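Local coordinates for addiction module toxin RelE (Helicobacter pylori, PDB 4LTT), which probably acts as the RNA-cleaving toxin of a toxin-antitoxin system, as a RelE-family protein of the YafQ subfamily, at residues L2-K7 against T33-E38; Q43-A48 against E58-P63; V65-L70 against L79-H84. One frame throughout, in Å; residues are numbered along the deposited sequence.

The three contacts follow one another along the chain, and all reach the same mixed five-stranded sheet. Contact 1 ties the N-terminal edge strand 3-6 to the end of helix 25-35. Contact 2 pairs strand 57-60 with the short opposite edge strand 47-48, and contact 3 zips strand 65-72 to strand 75-82 near the centre of the molecule. The centres of contacts 2 and 3 lie about 9 Å apart, and the two meet where strands 57-60 and 65-72 pair, whereas the centre of contact 1 is about 15 Å from that of contact 2 and 14 Å from that of contact 3. Contacts 2 and 3 bring together Glu58 and His84, which bind copper in another structure of this protein.

Contact 1: L2-K7 against T33-E38; sequences LKLNLK and TLRKKE
The chain enters strand 3-6 beside the C-terminal end of helix 25-35, and the two backbones come closest at Leu2 and Arg35, whose CA atoms are 4.8 Å apart. Leu2 N donates to Arg35 O in an almost straight bond (3.0 Å, 172° at the hydrogen) that lies in the carbonyl plane on a lone pair. The helix ends here: two residues on, Lys37 takes a positive phi (57°), and two bonds run back into the last turn, from Lys37 N to Leu34 O and from Glu38 N to Thr33 O.

Arg35 answers the backbone bond with its side chain. The chain folds at chi3 (69°), turning the guanidinium side-on to the carbonyl of Leu2. NE reaches Leu2 O at 2.8 Å, nearly along the C=O axis, and NH2 reaches the same oxygen at 2.9 Å. Because that oxygen lies in the guanidinium plane, the paired grip fixes the rotation of the group. Leu4 crosses the arginine at about a right angle, with its CG over one guanidinium face and 3.8 Å from Arg35 CD. On the Leu2 side chain, CD1 sits 3.6 Å from Leu34 O, while CD2 meets Lys37 CE at 3.8 Å where the extended lysine crosses it.

Leu34, one residue earlier in the helix, packs on Leu67, Tyr69 and Leu76 of the sheet. The helix therefore ends in a Schellman motif, with its last turn bonded through Arg35 to the residue just before the N-terminal edge strand of this RelE-type alpha/beta fold.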
loop_
_atom_site.group_PDB
_atom_site.type_symbol
_atom_site.label_atom_id
_atom_site.label_comp_id
_atom_site.label_asym_id
_atom_site.label_seq_id
_atom_site.Cartn_x
_atom_site.Cartn_y
_atom_site.Cartn_z
ATOM N N LEU A 2 -5.682 -13.973 2.467
ATOM C CA LEU A 2 -5.680 -13.111 3.624
ATOM C C LEU A 2 -6.920 -12.275 3.713
ATOM O O LEU A 2 -7.469 -11.836 2.704
ATOM C CB LEU A 2 -4.443 -12.221 3.578
ATOM C CG LEU A 2 -3.083 -12.916 3.718
ATOM C CD1 LEU A 2 -1.991 -11.955 3.261
ATOM C CD2 LEU A 2 -2.888 -13.398 5.123
ATOM N N LYS A 3 -7.367 -12.028 4.951
ATOM C CA LYS A 3 -8.453 -11.067 5.180
ATOM C C LYS A 3 -7.930 -9.680 5.018
ATOM O O LYS A 3 -6.826 -9.390 5.509
ATOM C CB LYS A 3 -8.907 -11.237 6.621
ATOM C CG LYS A 3 -10.103 -10.400 7.016
ATOM C CD LYS A 3 -10.565 -10.943 8.379
ATOM C CE LYS A 3 -10.884 -9.857 9.399
ATOM N NZ LYS A 3 -12.126 -9.146 8.971
ATOM N N LEU A 4 -8.645 -8.778 4.437
ATOM C CA LEU A 4 -8.213 -7.396 4.310
ATOM C C LEU A 4 -8.516 -6.602 5.494
ATOM O O LEU A 4 -9.608 -6.728 6.108
ATOM C CB LEU A 4 -8.962 -6.742 3.191
ATOM C CG LEU A 4 -8.423 -6.752 1.857
ATOM C CD1 LEU A 4 -9.295 -5.990 0.824
ATOM C CD2 LEU A 4 -7.018 -6.041 1.834
ATOM N N ASN A 5 -7.605 -5.810 5.938
ATOM C CA ASN A 5 -7.784 -4.869 6.986
ATOM C C ASN A 5 -7.393 -3.487 6.500
ATOM O O ASN A 5 -6.230 -3.178 6.393
ATOM C CB ASN A 5 -7.006 -5.331 8.199
ATOM C CG ASN A 5 -7.155 -4.415 9.396
ATOM O OD1 ASN A 5 -7.602 -3.292 9.272
ATOM N ND2 ASN A 5 -6.743 -4.900 10.564
ATOM N N LEU A 6 -8.368 -2.644 6.134
ATOM C CA LEU A 6 -8.118 -1.289 5.673
ATOM C C LEU A 6 -8.091 -0.364 6.876
ATOM O O LEU A 6 -9.146 -0.110 7.504
ATOM C CB LEU A 6 -9.245 -0.849 4.750
ATOM C CG LEU A 6 -9.341 -1.578 3.419
ATOM C CD1 LEU A 6 -10.242 -0.862 2.421
ATOM C CD2 LEU A 6 -8.092 -2.068 2.739
ATOM N N LYS A 7 -6.955 0.136 7.239
ATOM C CA LYS A 7 -6.899 1.082 8.377
ATOM C C LYS A 7 -7.600 2.375 7.947
ATOM O O LYS A 7 -7.602 2.735 6.772
ATOM C CB LYS A 7 -5.446 1.338 8.761
ATOM C CG LYS A 7 -4.731 0.055 9.278
ATOM C CD LYS A 7 -5.411 -0.548 10.489
ATOM C CE LYS A 7 -4.782 -1.730 11.148
ATOM N NZ LYS A 7 -5.225 -1.732 12.593
ATOM N N THR A 33 -2.994 -9.873 -5.433
ATOM C CA THR A 33 -1.741 -10.614 -5.443
ATOM C C THR A 33 -1.169 -10.755 -4.022
ATOM O O THR A 33 -0.767 -11.843 -3.648
ATOM C CB THR A 33 -0.732 -9.893 -6.343
ATOM O OG1 THR A 33 -1.307 -9.856 -7.670
ATOM C CG2 THR A 33 0.595 -10.589 -6.425
ATOM N N LEU A 34 -1.135 -9.653 -3.287
ATOM C CA LEU A 34 -0.656 -9.696 -1.906
ATOM C C LEU A 34 -1.533 -10.565 -1.025
ATOM O O LEU A 34 -0.995 -11.314 -0.186
ATOM C CB LEU A 34 -0.623 -8.277 -1.344
ATOM C CG LEU A 34 0.462 -7.325 -1.956
ATOM C CD1 LEU A 34 0.339 -5.909 -1.418
ATOM C CD2 LEU A 34 1.882 -7.869 -1.751
ATOM N N ARG A 35 -2.850 -10.538 -1.187
ATOM C CA ARG A 35 -3.711 -11.362 -0.397
ATOM C C ARG A 35 -3.473 -12.819 -0.647
ATOM O O ARG A 35 -3.682 -13.676 0.257
ATOM C CB ARG A 35 -5.190 -11.072 -0.737
ATOM C CG ARG A 35 -5.661 -9.725 -0.179
ATOM C CD ARG A 35 -7.123 -9.460 -0.449
ATOM N NE ARG A 35 -7.947 -10.395 0.358
ATOM C CZ ARG A 35 -9.235 -10.604 0.193
ATOM N NH1 ARG A 35 -9.902 -10.008 -0.791
ATOM N NH2 ARG A 35 -9.847 -11.424 1.032
ATOM N N LYS A 36 -3.028 -13.135 -1.863
ATOM C CA LYS A 36 -2.741 -14.516 -2.232
ATOM C C LYS A 36 -1.309 -14.914 -1.907
ATOM O O LYS A 36 -0.888 -16.064 -2.244
ATOM C CB LYS A 36 -3.014 -14.705 -3.730
ATOM C CG LYS A 36 -4.488 -14.624 -4.070
ATOM C CD LYS A 36 -4.754 -14.765 -5.562
ATOM C CE LYS A 36 -4.479 -16.157 -6.093
ATOM N NZ LYS A 36 -4.922 -16.368 -7.538
ATOM N N LYS A 37 -0.534 -14.039 -1.277
ATOM C CA LYS A 37 0.860 -14.347 -0.920
ATOM C C LYS A 37 1.670 -14.721 -2.151
ATOM O O LYS A 37 2.410 -15.741 -2.141
ATOM C CB LYS A 37 0.947 -15.421 0.200
ATOM C CG LYS A 37 0.322 -14.954 1.504
ATOM C CD LYS A 37 0.428 -16.056 2.561
ATOM C CE LYS A 37 -0.001 -15.532 3.926
ATOM N NZ LYS A 37 -0.245 -16.736 4.819
ATOM N N GLU A 38 1.513 -13.928 -3.181
ATOM C CA GLU A 38 2.272 -14.081 -4.377
ATOM C C GLU A 38 3.152 -12.832 -4.585
ATOM O O GLU A 38 2.826 -11.745 -4.138
ATOM C CB GLU A 38 1.371 -14.268 -5.590
ATOM C CG GLU A 38 0.590 -15.600 -5.503
ATOM C CD GLU A 38 -0.490 -15.765 -6.569
ATOM O OE1 GLU A 38 -0.796 -14.825 -7.260
ATOM O OE2 GLU A 38 -1.035 -16.845 -6.580
#

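Contact 2: Q43-A48 against E58-P63; sequences QFQDHA and ECHIKP
His47 shows how the two strands are knitted together. Its CB leaves on the same sheet face as Glu58, and chi1 (65°) sets CG in the crowded position between the backbone N and the carbonyl carbon, which curls the ring back along its own chain. CG passes at the limit of contact with Glu58 O. ND1 donates to Gln45 O at 2.7 Å, with that oxygen exactly in the ring plane, so the imidazole cannot easily rotate. CE1, at the tip, approaches Glu58 OE2 to 3.1 Å, and NE2 stands farther from the same oxygen. The carboxylate is turned 81° to the ring, and Glu58 CB lies over a ring face; the two side chains run side by side. The carboxylate thus comes up to a ring carbon and makes no salt bridge, although its nearness could still favour a protonated imidazole.

Beneath them the backbones form an antiparallel hydrogen-bonded pair: His47 N donates to Glu58 O at 3.0 Å, and Glu58 N donates to His47 O at 2.9 Å. Farther on, His60 N donates to Phe44 O at 2.7 Å, from above the carbonyl plane. The amide of Gln45 stacks on a face of the His60 ring, the planes 24° apart, while the Phe44 ring turns its edge to His60 O, with CD1 3.2 Å away. A water donates to both Gln43 O and His60 O, bridging the two segments.

Phe44 and Cys59 pack against Val30 of helix 25-35. Asp46 pairs with Arg57 through OD2 and bonds Tyr69 OH through OD1. Glu58, a copper ligand in another structure of this protein, rests on Leu66 of strand 65-72.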
loop_
_atom_site.group_PDB
_atom_site.type_symbol
_atom_site.label_atom_id
_atom_site.label_comp_id
_atom_site.label_asym_id
_atom_site.label_seq_id
_atom_site.Cartn_x
_atom_site.Cartn_y
_atom_site.Cartn_z
ATOM N N GLN A 43 8.131 -3.853 -11.597
ATOM C CA GLN A 43 7.728 -2.500 -11.646
ATOM C C GLN A 43 7.255 -1.963 -10.292
ATOM O O GLN A 43 7.291 -0.795 -10.114
ATOM C CB GLN A 43 6.693 -2.245 -12.777
ATOM C CG GLN A 43 5.468 -3.111 -12.725
ATOM C CD GLN A 43 4.730 -3.227 -14.053
ATOM O OE1 GLN A 43 4.070 -4.233 -14.297
ATOM N NE2 GLN A 43 4.806 -2.168 -14.908
ATOM N N PHE A 44 6.824 -2.886 -9.406
ATOM C CA PHE A 44 6.179 -2.449 -8.155
ATOM C C PHE A 44 7.232 -2.106 -7.132
ATOM O O PHE A 44 6.914 -1.579 -6.050
ATOM C CB PHE A 44 5.192 -3.482 -7.697
ATOM C CG PHE A 44 4.004 -3.538 -8.593
ATOM C CD1 PHE A 44 3.156 -2.491 -8.665
ATOM C CD2 PHE A 44 3.841 -4.588 -9.479
ATOM C CE1 PHE A 44 2.023 -2.471 -9.528
ATOM C CE2 PHE A 44 2.712 -4.594 -10.333
ATOM C CZ PHE A 44 1.850 -3.518 -10.397
ATOM N N GLN A 45 8.514 -2.443 -7.338
ATOM C CA GLN A 45 9.568 -2.080 -6.333
ATOM C C GLN A 45 9.188 -2.465 -4.933
ATOM O O GLN A 45 9.437 -1.748 -3.976
ATOM C CB GLN A 45 9.894 -0.608 -6.381
ATOM C CG GLN A 45 10.503 -0.206 -7.752
ATOM C CD GLN A 45 10.827 1.283 -7.727
ATOM O OE1 GLN A 45 11.508 1.762 -6.839
ATOM N NE2 GLN A 45 10.287 2.013 -8.668
ATOM N N ASP A 46 8.662 -3.670 -4.803
ATOM C CA ASP A 46 8.155 -4.145 -3.492
ATOM C C ASP A 46 9.340 -4.442 -2.543
ATOM O O ASP A 46 10.342 -5.093 -2.973
ATOM C CB ASP A 46 7.321 -5.425 -3.691
ATOM C CG ASP A 46 6.651 -5.842 -2.450
ATOM O OD1 ASP A 46 5.941 -5.030 -1.896
ATOM O OD2 ASP A 46 6.836 -6.991 -1.993
ATOM N N HIS A 47 9.312 -3.966 -1.332
ATOM C CA HIS A 47 10.396 -4.199 -0.388
ATOM C C HIS A 47 10.009 -3.946 1.012
ATOM O O HIS A 47 8.970 -3.322 1.274
ATOM C CB HIS A 47 11.609 -3.322 -0.794
ATOM C CG HIS A 47 11.360 -1.831 -0.689
ATOM N ND1 HIS A 47 10.687 -1.109 -1.618
ATOM C CD2 HIS A 47 11.796 -0.930 0.279
ATOM C CE1 HIS A 47 10.696 0.210 -1.279
ATOM N NE2 HIS A 47 11.322 0.308 -0.083
ATOM N N ALA A 48 10.850 -4.337 1.969
ATOM C CA ALA A 48 10.633 -4.076 3.349
ATOM C C ALA A 48 11.138 -2.730 3.717
ATOM O O ALA A 48 12.256 -2.293 3.308
ATOM C CB ALA A 48 11.325 -5.175 4.176
ATOM N N GLU A 58 6.548 -1.762 1.439
ATOM C CA GLU A 58 6.134 -0.658 0.544
ATOM C C GLU A 58 6.223 -1.185 -0.923
ATOM O O GLU A 58 7.212 -1.846 -1.266
ATOM C CB GLU A 58 7.143 0.518 0.668
ATOM C CG GLU A 58 6.757 1.735 -0.200
ATOM C CD GLU A 58 7.976 2.633 -0.426
ATOM O OE1 GLU A 58 8.227 3.436 0.473
ATOM O OE2 GLU A 58 8.704 2.543 -1.424
ATOM N N CYS A 59 5.199 -0.845 -1.721
ATOM C CA CYS A 59 5.313 -1.058 -3.151
ATOM C C CYS A 59 4.844 0.229 -3.823
ATOM O O CYS A 59 4.225 1.118 -3.213
ATOM C CB CYS A 59 4.572 -2.294 -3.618
ATOM S SG CYS A 59 2.810 -2.245 -3.405
ATOM N N HIS A 60 5.205 0.334 -5.087
ATOM C CA HIS A 60 4.842 1.549 -5.885
ATOM C C HIS A 60 3.709 1.246 -6.807
ATOM O O HIS A 60 3.890 0.444 -7.749
ATOM C CB HIS A 60 5.961 1.897 -6.811
ATOM C CG HIS A 60 7.045 2.645 -6.220
ATOM N ND1 HIS A 60 7.756 2.222 -5.226
ATOM C CD2 HIS A 60 7.638 3.826 -6.670
ATOM C CE1 HIS A 60 8.752 3.113 -4.986
ATOM N NE2 HIS A 60 8.640 4.083 -5.875
ATOM N N ILE A 61 2.589 1.842 -6.583
ATOM C CA ILE A 61 1.420 1.721 -7.504
ATOM C C ILE A 61 1.609 2.614 -8.737
ATOM O O ILE A 61 1.329 2.187 -9.874
ATOM C CB ILE A 61 0.143 2.009 -6.746
ATOM C CG1 ILE A 61 0.014 1.183 -5.466
ATOM C CG2 ILE A 61 -1.113 1.826 -7.654
ATOM C CD1 ILE A 61 0.003 -0.319 -5.606
ATOM N N LYS A 62 2.105 3.816 -8.493
ATOM C CA LYS A 62 2.501 4.790 -9.507
ATOM C C LYS A 62 3.764 5.445 -8.901
ATOM O O LYS A 62 4.019 5.372 -7.740
ATOM C CB LYS A 62 1.431 5.903 -9.781
ATOM C CG LYS A 62 0.050 5.351 -9.985
ATOM C CD LYS A 62 -0.762 6.258 -10.894
ATOM C CE LYS A 62 -0.748 7.746 -10.678
ATOM N NZ LYS A 62 -2.112 8.313 -11.006
ATOM N N PRO A 63 4.494 6.234 -9.718
ATOM C CA PRO A 63 5.672 6.872 -9.109
ATOM C C PRO A 63 5.383 7.737 -7.825
ATOM O O PRO A 63 6.189 7.708 -6.845
ATOM C CB PRO A 63 6.282 7.680 -10.290
ATOM C CG PRO A 63 5.749 7.044 -11.516
ATOM C CD PRO A 63 4.427 6.424 -11.180
HETATM O O HOH W 1 4.906 0.933 -10.440
#

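Contact 3: V65-L70 against L79-H84; sequences VLLVYL and LRLGSH
Val68 O is gripped by more backbone N-H groups of the opposite strand than any other atom here: two, one in a good bond and one in a weak one. Leu79 N donates to it at 2.9 Å, in the carbonyl plane, and Arg80 N adds the weak bond at 3.4 Å. Two consecutive residues thus face one, a classic beta bulge. Beyond it the ladder is regular and antiparallel, the axes 175° apart. Val68 N donates to Arg80 O in an almost straight bond (173°), and Leu66 exchanges bonds with Gly82, Leu66 N reaching Gly82 O at 2.8 Å. Leu66 O also receives the CA-H of Leu81, at 3.2 Å from CA.

Side chains divide between the two sheet faces. Leu67 and Leu81 share one, where Leu81 CD1 meets Val65 CG1 at 3.6 Å, the two branches crossing obliquely, and also touches Leu67 CB. Both leucines place CG anti to the backbone N, and this face is covered by Phe10 of helix 8-19 and Leu27 of helix 25-35. On the other face Val68 CB stands 4.1 Å from Arg80 CB, while the arginine chain, bent at chi2 and chi3, leads away to a salt bridge with Asp13. Leu66 CD1 lies beneath the start of helix 84-88, 4.1 Å from His84 CB.

Ser83 N-caps that helix with its side chain. This beta hairpin, at the centre of the RelE-type sheet, thereby delivers His84, a copper ligand in another structure of this protein and the predicted proton donor, to the likely RNA-cleavage site.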
loop_
_atom_site.group_PDB
_atom_site.type_symbol
_atom_site.label_atom_id
_atom_site.label_comp_id
_atom_site.label_asym_id
_atom_site.label_seq_id
_atom_site.Cartn_x
_atom_site.Cartn_y
_atom_site.Cartn_z
ATOM N N VAL A 65 2.539 7.281 -5.995
ATOM C CA VAL A 65 1.524 6.592 -5.185
ATOM C C VAL A 65 2.133 5.284 -4.637
ATOM O O VAL A 65 2.288 4.327 -5.410
ATOM C CB VAL A 65 0.236 6.320 -5.959
ATOM C CG1 VAL A 65 -0.731 5.677 -4.962
ATOM C CG2 VAL A 65 -0.405 7.600 -6.439
ATOM N N LEU A 66 2.473 5.311 -3.361
ATOM C CA LEU A 66 3.068 4.197 -2.667
ATOM C C LEU A 66 2.057 3.567 -1.780
ATOM O O LEU A 66 1.293 4.286 -1.132
ATOM C CB LEU A 66 4.238 4.689 -1.843
ATOM C CG LEU A 66 5.286 5.518 -2.569
ATOM C CD1 LEU A 66 6.311 5.993 -1.597
ATOM C CD2 LEU A 66 5.889 4.834 -3.725
ATOM N N LEU A 67 2.036 2.237 -1.727
ATOM C CA LEU A 67 1.179 1.497 -0.797
ATOM C C LEU A 67 2.090 0.975 0.335
ATOM O O LEU A 67 3.087 0.270 0.070
ATOM C CB LEU A 67 0.527 0.335 -1.555
ATOM C CG LEU A 67 -0.271 -0.628 -0.637
ATOM C CD1 LEU A 67 -1.500 0.059 -0.062
ATOM C CD2 LEU A 67 -0.632 -1.899 -1.413
ATOM N N VAL A 68 1.718 1.247 1.577
ATOM C CA VAL A 68 2.413 0.716 2.762
ATOM C C VAL A 68 1.512 -0.315 3.368
ATOM O O VAL A 68 0.302 -0.010 3.618
ATOM C CB VAL A 68 2.781 1.830 3.749
ATOM C CG1 VAL A 68 3.451 1.226 4.986
ATOM C CG2 VAL A 68 3.730 2.831 3.085
ATOM N N TYR A 69 2.020 -1.539 3.582
ATOM C CA TYR A 69 1.154 -2.668 3.963
ATOM C C TYR A 69 1.922 -3.607 4.813
ATOM O O TYR A 69 3.155 -3.552 4.917
ATOM C CB TYR A 69 0.585 -3.378 2.703
ATOM C CG TYR A 69 1.649 -4.122 1.948
ATOM C CD1 TYR A 69 1.918 -5.462 2.265
ATOM C CD2 TYR A 69 2.396 -3.535 0.964
ATOM C CE1 TYR A 69 2.897 -6.161 1.555
ATOM C CE2 TYR A 69 3.406 -4.206 0.295
ATOM C CZ TYR A 69 3.662 -5.532 0.605
ATOM O OH TYR A 69 4.649 -6.229 -0.047
ATOM N N LEU A 70 1.208 -4.552 5.425
ATOM C CA LEU A 70 1.812 -5.583 6.266
ATOM C C LEU A 70 0.964 -6.833 6.211
ATOM O O LEU A 70 -0.257 -6.792 6.439
ATOM C CB LEU A 70 1.920 -5.084 7.727
ATOM C CG LEU A 70 2.416 -6.123 8.733
ATOM C CD1 LEU A 70 3.837 -6.548 8.485
ATOM C CD2 LEU A 70 2.281 -5.546 10.123
ATOM N N LEU A 79 -2.051 0.230 5.213
ATOM C CA LEU A 79 -1.772 1.336 6.108
ATOM C C LEU A 79 -1.868 2.721 5.467
ATOM O O LEU A 79 -2.516 3.626 6.025
ATOM C CB LEU A 79 -0.400 1.133 6.755
ATOM C CG LEU A 79 -0.091 2.125 7.876
ATOM C CD1 LEU A 79 -0.931 1.729 9.046
ATOM C CD2 LEU A 79 1.404 2.111 8.269
ATOM N N ARG A 80 -1.164 2.940 4.364
ATOM C CA ARG A 80 -1.128 4.261 3.752
ATOM C C ARG A 80 -1.117 4.041 2.271
ATOM O O ARG A 80 -0.660 3.021 1.740
ATOM C CB ARG A 80 0.208 5.040 4.060
ATOM C CG ARG A 80 0.463 5.450 5.492
ATOM C CD ARG A 80 -0.632 6.330 6.011
ATOM N NE ARG A 80 -0.852 7.553 5.221
ATOM C CZ ARG A 80 -0.321 8.758 5.391
ATOM N NH1 ARG A 80 0.547 8.980 6.384
ATOM N NH2 ARG A 80 -0.752 9.784 4.659
ATOM N N LEU A 81 -1.558 5.079 1.539
ATOM C CA LEU A 81 -1.513 5.091 0.089
ATOM C C LEU A 81 -1.289 6.526 -0.324
ATOM O O LEU A 81 -2.176 7.384 -0.174
ATOM C CB LEU A 81 -2.856 4.606 -0.437
ATOM C CG LEU A 81 -2.937 4.492 -1.996
ATOM C CD1 LEU A 81 -2.086 3.322 -2.532
ATOM C CD2 LEU A 81 -4.423 4.321 -2.427
ATOM N N GLY A 82 -0.127 6.853 -0.820
ATOM C CA GLY A 82 0.110 8.284 -1.172
ATOM C C GLY A 82 1.555 8.508 -1.538
ATOM O O GLY A 82 2.321 7.584 -1.784
ATOM N N SER A 83 1.958 9.771 -1.660
ATOM C CA SER A 83 3.289 10.116 -2.109
ATOM C C SER A 83 4.343 9.858 -1.020
ATOM O O SER A 83 4.041 9.826 0.147
ATOM C CB SER A 83 3.377 11.591 -2.514
ATOM O OG SER A 83 3.256 12.394 -1.417
ATOM N N HIS A 84 5.587 9.813 -1.437
ATOM C CA HIS A 84 6.673 9.728 -0.499
ATOM C C HIS A 84 6.629 10.859 0.518
ATOM O O HIS A 84 6.749 10.648 1.709
ATOM C CB HIS A 84 7.964 9.760 -1.268
ATOM C CG HIS A 84 9.154 9.844 -0.394
ATOM N ND1 HIS A 84 9.613 8.806 0.326
ATOM C CD2 HIS A 84 9.997 10.868 -0.211
ATOM C CE1 HIS A 84 10.696 9.182 0.977
ATOM N NE2 HIS A 84 10.964 10.421 0.639
#